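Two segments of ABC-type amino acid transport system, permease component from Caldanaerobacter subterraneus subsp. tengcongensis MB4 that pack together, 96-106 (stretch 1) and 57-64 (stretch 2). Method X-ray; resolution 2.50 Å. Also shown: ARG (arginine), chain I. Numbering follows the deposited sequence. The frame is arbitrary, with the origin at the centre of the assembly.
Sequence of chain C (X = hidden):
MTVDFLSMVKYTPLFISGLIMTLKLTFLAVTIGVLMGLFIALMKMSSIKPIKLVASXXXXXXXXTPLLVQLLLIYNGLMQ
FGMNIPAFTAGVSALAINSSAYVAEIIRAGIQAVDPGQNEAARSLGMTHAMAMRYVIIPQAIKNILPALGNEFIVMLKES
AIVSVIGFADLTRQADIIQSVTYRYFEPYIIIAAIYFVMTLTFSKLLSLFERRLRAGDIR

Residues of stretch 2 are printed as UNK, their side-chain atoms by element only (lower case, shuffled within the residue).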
# COMPACT_ATOMS: atom_id res chain seq x y z
N ALA C 96 1.62 21.14 22.65
CA ALA C 96 2.79 20.27 22.69
C ALA C 96 2.43 18.88 23.19
O ALA C 96 3.01 17.89 22.74
CB ALA C 96 3.90 20.88 23.52
N ILE C 97 1.51 18.79 24.15
CA ILE C 97 1.12 17.48 24.66
C ILE C 97 0.32 16.70 23.60
O ILE C 97 0.65 15.54 23.26
CB ILE C 97 0.33 17.61 25.99
CG1 ILE C 97 1.30 17.79 27.17
CG2 ILE C 97 -0.56 16.42 26.23
CD1 ILE C 97 0.64 18.46 28.40
N ASN C 98 -0.70 17.36 23.06
CA ASN C 98 -1.52 16.77 22.00
C ASN C 98 -0.63 16.23 20.85
O ASN C 98 -0.67 15.04 20.47
CB ASN C 98 -2.51 17.83 21.51
CG ASN C 98 -3.49 17.31 20.47
OD1 ASN C 98 -3.35 17.58 19.28
ND2 ASN C 98 -4.49 16.55 20.92
N SER C 99 0.22 17.13 20.37
CA SER C 99 1.17 16.82 19.33
C SER C 99 2.09 15.70 19.76
O SER C 99 2.50 14.91 18.94
CB SER C 99 2.00 18.05 18.95
OG SER C 99 2.87 17.73 17.87
N SER C 100 2.43 15.63 21.05
CA SER C 100 3.35 14.58 21.49
C SER C 100 2.71 13.23 21.24
O SER C 100 3.37 12.29 20.75
CB SER C 100 3.71 14.72 22.97
OG SER C 100 2.69 14.17 23.79
N ALA C 101 1.43 13.11 21.55
CA ALA C 101 0.76 11.83 21.30
C ALA C 101 0.77 11.49 19.80
O ALA C 101 1.20 10.38 19.37
CB ALA C 101 -0.64 11.85 21.83
N TYR C 102 0.31 12.44 18.98
CA TYR C 102 0.23 12.15 17.54
C TYR C 102 1.61 11.83 16.94
O TYR C 102 1.74 10.95 16.08
CB TYR C 102 -0.49 13.27 16.79
CG TYR C 102 -1.97 13.31 17.09
CD1 TYR C 102 -2.88 12.58 16.33
CD2 TYR C 102 -2.47 14.06 18.16
CE1 TYR C 102 -4.24 12.61 16.60
CE2 TYR C 102 -3.83 14.10 18.44
CZ TYR C 102 -4.71 13.38 17.67
OH TYR C 102 -6.07 13.41 17.95
N VAL C 103 2.64 12.53 17.41
CA VAL C 103 4.01 12.32 16.97
C VAL C 103 4.56 10.95 17.37
O VAL C 103 5.24 10.29 16.58
CB VAL C 103 4.93 13.46 17.43
CG1 VAL C 103 6.41 13.04 17.39
CG2 VAL C 103 4.69 14.70 16.58
N ALA C 104 4.25 10.54 18.60
CA ALA C 104 4.61 9.20 19.04
C ALA C 104 4.06 8.14 18.06
O ALA C 104 4.79 7.22 17.62
CB ALA C 104 4.07 8.95 20.44
N GLU C 105 2.78 8.30 17.69
CA GLU C 105 2.22 7.36 16.71
C GLU C 105 2.93 7.43 15.37
O GLU C 105 3.21 6.40 14.75
CB GLU C 105 0.73 7.59 16.50
CG GLU C 105 -0.09 6.49 17.11
CD GLU C 105 0.50 5.13 16.82
OE1 GLU C 105 0.37 4.63 15.67
OE2 GLU C 105 1.14 4.58 17.76
N ILE C 106 3.23 8.65 14.94
CA ILE C 106 3.92 8.84 13.68
C ILE C 106 5.24 8.07 13.65
O ILE C 106 5.57 7.40 12.67
CB ILE C 106 4.15 10.33 13.38
CG1 ILE C 106 2.96 10.91 12.64
CG2 ILE C 106 5.41 10.54 12.55
CD1 ILE C 106 2.93 12.42 12.66
N UNK C 57 -1.24 4.31 27.24
CA UNK C 57 -2.39 4.98 27.85
C UNK C 57 -2.37 6.48 27.57
O UNK C 57 -3.38 7.05 27.18
o UNK C 57 -2.85 3.38 29.60
c UNK C 57 -2.43 4.71 29.35
N UNK C 58 -1.20 7.10 27.75
CA UNK C 58 -0.98 8.50 27.41
C UNK C 58 -1.43 8.79 25.99
O UNK C 58 -2.31 9.63 25.76
c UNK C 58 1.05 11.22 28.15
c UNK C 58 0.94 10.22 27.19
c UNK C 58 1.69 11.80 25.53
c UNK C 58 1.79 12.78 26.49
c UNK C 58 1.47 12.50 27.80
c UNK C 58 1.27 10.53 25.89
o UNK C 58 2.21 14.04 26.13
c UNK C 58 0.51 8.82 27.57
N UNK C 59 -0.81 8.09 25.04
CA UNK C 59 -1.10 8.23 23.61
C UNK C 59 -2.59 8.07 23.29
O UNK C 59 -3.21 8.94 22.66
c UNK C 59 1.20 7.54 22.92
c UNK C 59 -0.29 7.21 22.80
c UNK C 59 -0.73 7.21 21.34
c UNK C 59 2.10 6.49 22.35
N UNK C 60 -3.16 6.97 23.76
CA UNK C 60 -4.54 6.62 23.48
C UNK C 60 -5.49 7.69 24.01
O UNK C 60 -6.36 8.19 23.30
o UNK C 60 -6.73 2.24 23.36
c UNK C 60 -6.02 3.05 24.01
o UNK C 60 -5.30 2.70 24.97
c UNK C 60 -4.84 5.28 24.15
c UNK C 60 -6.04 4.52 23.60
N UNK C 61 -5.27 8.08 25.27
CA UNK C 61 -6.14 9.04 25.94
C UNK C 61 -6.06 10.39 25.25
O UNK C 61 -7.08 11.01 24.98
c UNK C 61 -6.36 7.95 28.18
c UNK C 61 -5.82 9.16 27.44
c UNK C 61 -6.42 10.44 28.00
N UNK C 62 -4.84 10.85 24.97
CA UNK C 62 -4.68 12.15 24.32
C UNK C 62 -5.24 12.22 22.90
O UNK C 62 -5.88 13.21 22.52
c UNK C 62 -3.22 12.59 24.37
c UNK C 62 -3.02 13.86 23.56
c UNK C 62 -1.44 13.12 26.00
c UNK C 62 -2.85 12.85 25.83
N UNK C 63 -5.04 11.17 22.11
CA UNK C 63 -5.55 11.19 20.75
C UNK C 63 -7.06 10.94 20.74
O UNK C 63 -7.76 11.39 19.83
n UNK C 63 -3.72 7.09 17.61
c UNK C 63 -4.83 10.14 19.90
c UNK C 63 -3.66 8.24 16.94
n UNK C 63 -3.17 9.32 17.53
c UNK C 63 -3.33 10.39 19.75
n UNK C 63 -4.10 8.30 15.68
c UNK C 63 -2.67 9.32 18.90
N UNK C 64 -7.55 10.24 21.77
CA UNK C 64 -8.95 9.86 21.79
C UNK C 64 -9.82 10.88 22.48
O UNK C 64 -11.00 10.61 22.77
N ARG I . -9.06 18.76 16.41
CA ARG I . -8.97 17.32 16.68
C ARG I . -8.99 17.01 18.16
O ARG I . -9.08 15.84 18.55
CB ARG I . -7.69 16.74 16.08
CG ARG I . -6.42 17.15 16.77
CD ARG I . -5.22 16.69 15.96
NE ARG I . -3.96 16.86 16.67
CZ ARG I . -2.77 16.73 16.11
NH1 ARG I . -1.67 16.91 16.83
NH2 ARG I . -2.67 16.43 14.82
OXT ARG I . -8.88 17.92 18.99

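Position 57 carries two side-chain atoms, one carbon and then one oxygen. Nothing of stretch 1 lies within reach. A single hydroxyl on one carbon makes it S57. Its OG is hydrogen-bonded elsewhere in the structure.

Position 58 has one carbon followed by a six-carbon ring that bears one oxygen. The CA-to-CB bond points sideways, but the end of the side chain comes nearer to stretch 1. The ring oxygen lies 2.4 Å from S100 OG. A phenol ring identifies Y58. Y58 OH donates to S100 OG in a very short hydrogen bond. S100 OG in turn donates to I97 O at 2.5 Å, so the tyrosine is tied through the serine to the helix backbone. S100 OG and A101 N lie at the ring edge, near its plane.

Position 59 shows four carbons, forked at the first, with one arm two carbons long. The end of the long arm is 3.7 Å from A104 CB. This branching is that of isoleucine, I59. Its chi angles are m and t. The CA atoms of I59 and A101 are only 4.7 Å apart, and the small A101 side chain lies between the backbones here.

Position 60 has three carbons, the third carrying two oxygens. It points away from stretch 1 and touches none of it. A carboxylate at this length is E60.

Position 61 has three side-chain carbons, one carrying the other two. It also points away and makes no contact. The short fork is that of V61, which is exposed.

Position 62 again has four carbons, forked at the first, with one two-carbon arm. It points toward stretch 1. The tip of the long arm is 3.4 Å from I97 CG2, and the short arm is 3.6 Å from A101 CB. This is I62. The short arm, CG2, also lies 3.6 Å from N98 CA.

Position 63 has three carbons, a nitrogen, and then a carbon carrying two more nitrogens. The second carbon stands over a face of the Y102 ring. The guanidinium marks R63. R63 CG is 3.8 Å from the centroid of the Y102 ring and 6° off its normal, a CH-pi contact. E105 CG lies over one face of the guanidinium, 3.7 Å from R63 NH1.

Position 64 has no side-chain atoms, so it is G64. It is the first residue to leave helical phi/psi. A CB here would clash with E60 O, at 2.9 Å.

The two helices cross at -118°, with their axes 8.6 Å apart at closest approach. A101 is the knob, set among Y58, I59, I62 and R63. The Y58 hydroxyl adds a polar link through S100. Y102 has R63 CG over one face and the bound arginine NE over the opposite face. That arginine also donates from NE to N98 OD1 at 2.8 Å. The helix contact therefore adjoins the ligand site, as suits an amino acid transporter.

Stretch 2 57-64: SYIEVIRG
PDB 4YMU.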